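Local coordinates for protein motility-associated killing factor MakB (Vibrio cholerae serotype O1, PDB 6W1W) that probably acts as one component of a tripartite alpha-pore-forming cytotoxin of the bacterium, at residues S79-Y83 against L283-W287; A191-S195 against P337-K341. One frame throughout, in Å; residues are numbered along the deposited sequence.

Interaction 1: residues S79-Y83 against L283-W287; sequences SFINY and LSLLW
Ser79 OG is hydrogen-bonded to Ile76 O in its own helix and also lies 3.8 Å from Trp287 CZ2. No hydrogen bond joins the two segments; apolar and aromatic packing holds them together. Their axes run almost parallel, 16° apart, but come no closer than 13.4 Å, a gap bridged by Trp287 from one side and Phe80 from the other. With CG anti to its own carbonyl carbon (chi1 -63°), Trp287 sends the benzo part of its indole across the gap, between Phe80 and Tyr83. Its CZ2 lies over the middle of the Phe80 face, 3.6 Å from Phe80 CZ; the planes of the two six-membered rings are 33° apart, with centroids 4.4 Å from each other. The same six-membered ring turns its edge to the face of Tyr83 in an edge-to-face pair, with Trp287 CZ3 3.7 Å from Tyr83 CG, toward the rim of that face. Two leucines close round the far end of the Phe80 ring. Leu286 CD2 meets its edge, 3.8 Å from Phe80 CE2, while Leu283 CD1, about one turn earlier in helix 276-302, lies 3.8 Å from Phe80 CZ. Tyr83 also pairs edge-to-face with Trp323, and Leu16 of helix 9-35 touches both Phe80 and Leu283, so the cluster reaches into further helices. Such a buried aromatic core, uniting near-parallel helices through large side chains, is characteristic of a long helical bundle, consistent with the likeness to alpha-pore-forming toxins.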
loop_
_atom_site.group_PDB
_atom_site.type_symbol
_atom_site.label_atom_id
_atom_site.label_comp_id
_atom_site.label_asym_id
_atom_site.label_seq_id
_atom_site.Cartn_x
_atom_site.Cartn_y
_atom_site.Cartn_z
ATOM N N SER A 79 1.239 -16.369 9.225
ATOM C CA SER A 79 0.021 -16.992 9.737
ATOM C C SER A 79 -0.483 -18.084 8.801
ATOM O O SER A 79 -1.029 -19.093 9.265
ATOM C CB SER A 79 -1.063 -15.938 9.968
ATOM O OG SER A 79 -1.566 -15.425 8.749
ATOM N N PHE A 80 -0.303 -17.909 7.490
ATOM C CA PHE A 80 -0.721 -18.932 6.539
ATOM C C PHE A 80 0.349 -19.997 6.341
ATOM O O PHE A 80 0.021 -21.148 6.025
ATOM C CB PHE A 80 -1.082 -18.290 5.198
ATOM C CG PHE A 80 -2.406 -17.582 5.202
ATOM C CD1 PHE A 80 -2.497 -16.253 5.584
ATOM C CD2 PHE A 80 -3.562 -18.245 4.821
ATOM C CE1 PHE A 80 -3.717 -15.598 5.589
ATOM C CE2 PHE A 80 -4.781 -17.595 4.823
ATOM C CZ PHE A 80 -4.858 -16.269 5.207
ATOM N N ILE A 81 1.622 -19.642 6.519
ATOM C CA ILE A 81 2.693 -20.623 6.384
ATOM C C ILE A 81 2.711 -21.568 7.578
ATOM O O ILE A 81 2.748 -22.794 7.419
ATOM C CB ILE A 81 4.046 -19.914 6.203
ATOM C CG1 ILE A 81 4.078 -19.166 4.868
ATOM C CG2 ILE A 81 5.187 -20.913 6.288
ATOM C CD1 ILE A 81 5.367 -18.414 4.628
ATOM N N ASN A 82 2.679 -21.012 8.793
ATOM C CA ASN A 82 2.687 -21.848 9.989
ATOM C C ASN A 82 1.435 -22.712 10.080
ATOM O O ASN A 82 1.501 -23.852 10.556
ATOM C CB ASN A 82 2.830 -20.974 11.240
ATOM C CG ASN A 82 2.719 -21.773 12.534
ATOM O OD1 ASN A 82 3.610 -22.554 12.873
ATOM N ND2 ASN A 82 1.630 -21.564 13.270
ATOM N N TYR A 83 0.289 -22.200 9.622
ATOM C CA TYR A 83 -0.944 -22.974 9.743
ATOM C C TYR A 83 -0.912 -24.219 8.864
ATOM O O TYR A 83 -1.398 -25.281 9.269
ATOM C CB TYR A 83 -2.161 -22.117 9.401
ATOM C CG TYR A 83 -3.463 -22.870 9.565
ATOM C CD1 TYR A 83 -3.992 -23.115 10.825
ATOM C CD2 TYR A 83 -4.153 -23.352 8.465
ATOM C CE1 TYR A 83 -5.178 -23.814 10.984
ATOM C CE2 TYR A 83 -5.340 -24.050 8.613
ATOM C CZ TYR A 83 -5.849 -24.277 9.872
ATOM O OH TYR A 83 -7.030 -24.972 10.014
ATOM N N LEU A 283 -10.209 -11.321 5.051
ATOM C CA LEU A 283 -9.183 -12.287 5.426
ATOM C C LEU A 283 -9.467 -12.884 6.801
ATOM O O LEU A 283 -9.232 -14.077 7.028
ATOM C CB LEU A 283 -7.804 -11.631 5.404
ATOM C CG LEU A 283 -6.623 -12.604 5.437
ATOM C CD1 LEU A 283 -6.143 -12.907 4.019
ATOM C CD2 LEU A 283 -5.491 -12.075 6.312
ATOM N N SER A 284 -9.960 -12.067 7.736
ATOM C CA SER A 284 -10.372 -12.594 9.034
ATOM C C SER A 284 -11.537 -13.561 8.881
ATOM O O SER A 284 -11.565 -14.620 9.519
ATOM C CB SER A 284 -10.746 -11.449 9.978
ATOM O OG SER A 284 -12.052 -11.619 10.505
ATOM N N LEU A 285 -12.506 -13.218 8.027
ATOM C CA LEU A 285 -13.610 -14.129 7.750
ATOM C C LEU A 285 -13.116 -15.444 7.163
ATOM O O LEU A 285 -13.764 -16.480 7.338
ATOM C CB LEU A 285 -14.616 -13.466 6.807
ATOM C CG LEU A 285 -15.807 -14.316 6.353
ATOM C CD1 LEU A 285 -16.670 -14.731 7.538
ATOM C CD2 LEU A 285 -16.636 -13.581 5.309
ATOM N N LEU A 286 -11.972 -15.423 6.472
ATOM C CA LEU A 286 -11.414 -16.657 5.930
ATOM C C LEU A 286 -11.056 -17.628 7.047
ATOM O O LEU A 286 -11.384 -18.819 6.980
ATOM C CB LEU A 286 -10.187 -16.355 5.071
ATOM C CG LEU A 286 -9.548 -17.617 4.492
ATOM C CD1 LEU A 286 -10.604 -18.382 3.731
ATOM C CD2 LEU A 286 -8.363 -17.287 3.598
ATOM N N TRP A 287 -10.373 -17.135 8.083
ATOM C CA TRP A 287 -10.102 -17.968 9.248
ATOM C C TRP A 287 -11.382 -18.312 10.003
ATOM O O TRP A 287 -11.502 -19.416 10.548
ATOM C CB TRP A 287 -9.134 -17.263 10.192
ATOM C CG TRP A 287 -7.770 -16.978 9.652
ATOM C CD1 TRP A 287 -7.202 -15.750 9.475
ATOM C CD2 TRP A 287 -6.783 -17.936 9.261
ATOM N NE1 TRP A 287 -5.925 -15.883 8.987
ATOM C CE2 TRP A 287 -5.644 -17.217 8.847
ATOM C CE3 TRP A 287 -6.753 -19.332 9.213
ATOM C CZ2 TRP A 287 -4.489 -17.845 8.390
ATOM C CZ3 TRP A 287 -5.604 -19.956 8.760
ATOM C CH2 TRP A 287 -4.490 -19.212 8.353
#

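Interaction 2: residues A191-S195 against P337-K341; sequences AYIQS and PNVGK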
loop_
_atom_site.group_PDB
_atom_site.type_symbol
_atom_site.label_atom_id
_atom_site.label_comp_id
_atom_site.label_asym_id
_atom_site.label_seq_id
_atom_site.Cartn_x
_atom_site.Cartn_y
_atom_site.Cartn_z
ATOM N N ALA A 191 7.784 -11.746 -11.478
ATOM C CA ALA A 191 8.414 -10.924 -10.453
ATOM C C ALA A 191 8.203 -9.449 -10.767
ATOM O O ALA A 191 8.393 -9.019 -11.909
ATOM C CB ALA A 191 9.908 -11.230 -10.350
ATOM N N TYR A 192 7.820 -8.684 -9.751
ATOM C CA TYR A 192 7.622 -7.249 -9.876
ATOM C C TYR A 192 8.911 -6.497 -9.547
ATOM O O TYR A 192 9.821 -7.019 -8.899
ATOM C CB TYR A 192 6.473 -6.788 -8.970
ATOM C CG TYR A 192 5.102 -7.121 -9.527
ATOM C CD1 TYR A 192 4.210 -6.119 -9.889
ATOM C CD2 TYR A 192 4.712 -8.439 -9.717
ATOM C CE1 TYR A 192 2.959 -6.425 -10.413
ATOM C CE2 TYR A 192 3.469 -8.753 -10.238
ATOM C CZ TYR A 192 2.597 -7.747 -10.585
ATOM O OH TYR A 192 1.365 -8.079 -11.105
ATOM N N ILE A 193 8.983 -5.256 -10.021
ATOM C CA ILE A 193 10.139 -4.394 -9.815
ATOM C C ILE A 193 9.657 -3.083 -9.217
ATOM O O ILE A 193 8.785 -2.419 -9.787
ATOM C CB ILE A 193 10.911 -4.139 -11.124
ATOM C CG1 ILE A 193 11.614 -5.418 -11.581
ATOM C CG2 ILE A 193 11.907 -2.999 -10.947
ATOM C CD1 ILE A 193 12.468 -5.240 -12.814
ATOM N N GLN A 194 10.228 -2.714 -8.076
ATOM C CA GLN A 194 9.868 -1.499 -7.358
ATOM C C GLN A 194 11.004 -0.493 -7.493
ATOM O O GLN A 194 12.122 -0.750 -7.029
ATOM C CB GLN A 194 9.575 -1.810 -5.889
ATOM C CG GLN A 194 9.352 -0.593 -5.006
ATOM C CD GLN A 194 8.866 -0.968 -3.619
ATOM O OE1 GLN A 194 8.238 -2.011 -3.435
ATOM N NE2 GLN A 194 9.159 -0.123 -2.634
ATOM N N SER A 195 10.722 0.638 -8.135
ATOM C CA SER A 195 11.701 1.698 -8.337
ATOM C C SER A 195 11.138 3.010 -7.815
ATOM O O SER A 195 9.949 3.298 -7.991
ATOM C CB SER A 195 12.068 1.843 -9.820
ATOM O OG SER A 195 12.076 0.589 -10.489
ATOM N N PRO A 337 10.897 -7.298 -2.592
ATOM C CA PRO A 337 10.758 -6.927 -4.003
ATOM C C PRO A 337 12.096 -6.532 -4.606
ATOM O O PRO A 337 13.001 -6.052 -3.917
ATOM C CB PRO A 337 9.789 -5.740 -3.968
ATOM C CG PRO A 337 9.988 -5.145 -2.609
ATOM C CD PRO A 337 10.280 -6.305 -1.691
ATOM N N ASN A 338 12.221 -6.759 -5.910
ATOM C CA ASN A 338 13.428 -6.358 -6.617
ATOM C C ASN A 338 13.495 -4.839 -6.690
ATOM O O ASN A 338 12.521 -4.179 -7.069
ATOM C CB ASN A 338 13.454 -6.966 -8.017
ATOM C CG ASN A 338 13.217 -8.464 -8.007
ATOM O OD1 ASN A 338 12.367 -8.968 -7.271
ATOM N ND2 ASN A 338 13.976 -9.186 -8.825
ATOM N N VAL A 339 14.640 -4.282 -6.316
ATOM C CA VAL A 339 14.807 -2.836 -6.271
ATOM C C VAL A 339 15.424 -2.395 -7.592
ATOM O O VAL A 339 16.586 -2.692 -7.878
ATOM C CB VAL A 339 15.664 -2.404 -5.077
ATOM C CG1 VAL A 339 15.476 -0.919 -4.796
ATOM C CG2 VAL A 339 15.316 -3.234 -3.854
ATOM N N GLY A 340 14.632 -1.698 -8.404
ATOM C CA GLY A 340 15.121 -1.118 -9.635
ATOM C C GLY A 340 15.888 0.167 -9.392
ATOM O O GLY A 340 15.975 0.682 -8.278
ATOM N N LYS A 341 16.458 0.689 -10.467
ATOM C CA LYS A 341 17.218 1.925 -10.363
ATOM C C LYS A 341 16.258 3.105 -10.249
ATOM O O LYS A 341 15.299 3.194 -11.026
ATOM C CB LYS A 341 18.138 2.094 -11.568
ATOM C CG LYS A 341 19.070 0.913 -11.808
ATOM C CD LYS A 341 20.244 1.305 -12.690
ATOM C CE LYS A 341 21.212 0.148 -12.884
ATOM N NZ LYS A 341 22.444 0.576 -13.608
#
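Parallel strand pairing near the middle of a four-stranded mixed sheet brings Ile193-Ser195, where strand 193-203 begins, alongside Asn338 and Val339, at the weakly bonded start of strand 338-346. Gln194 is the hub, since its backbone bonds to the residues before and after its partner Val339, the usual pattern of a parallel pair. Gln194 N donates to Asn338 O at 2.9 Å, nearly straight at the hydrogen (170°) and almost in line with the acceptor carbonyl. The return bond runs from Gly340 N to Gln194 O at 3.0 Å; it is more bent, and the donor stands above the carbonyl plane. The same Gln194 O receives a CA-H...O contact from Val339 CA, 3.5 Å away, so the carbonyl takes a conventional N-H...O bond and a contact of a kind that is weaker as a class.

Side chains add to this around the edges. Gln194, with CG anti to the backbone N (chi1 173°) and the chain extended beyond it, runs side by side with Pro337 and places OE1 3.7 Å from Pro337 CG. Farther along, because Gly340 is a glycine, Ser195 OG can lie against its backbone, 3.6 Å from Gly340 CA. Ile193 CG2 also reaches this glycine, at 3.9 Å from Gly340 N. On its other side strand 193-203 is bonded to strand 209-220, through Ile193 with Thr220 and Ser195 with Leu218, while Tyr192 turns aside and its OH donates a hydrogen bond to Asn180 O. Much of the contact lies near the surface and no charged pair spans it, which implies that the join depends mainly on main-chain hydrogen bonding, with modest help from side-chain packing.

The centres of the two contacts are 27 Å apart and their nearest atoms about 14 Å, so they do not touch. Interaction 1 joins helices 69-90 and 276-302 inside the helical bundle, whereas interaction 2 joins strands 193-203 and 338-346 in the mixed sheet. Their segments alternate along the chain, 79-83, 191-195, 283-287 and 337-341, so the chain passes from bundle to sheet, back to the bundle and again to the sheet. Helix 316-333, which packs on Phe80, leads shortly into strand 338-346. Bundle and sheet are thus interwoven rather than successive units, consistent with a monomer in which the two form one body.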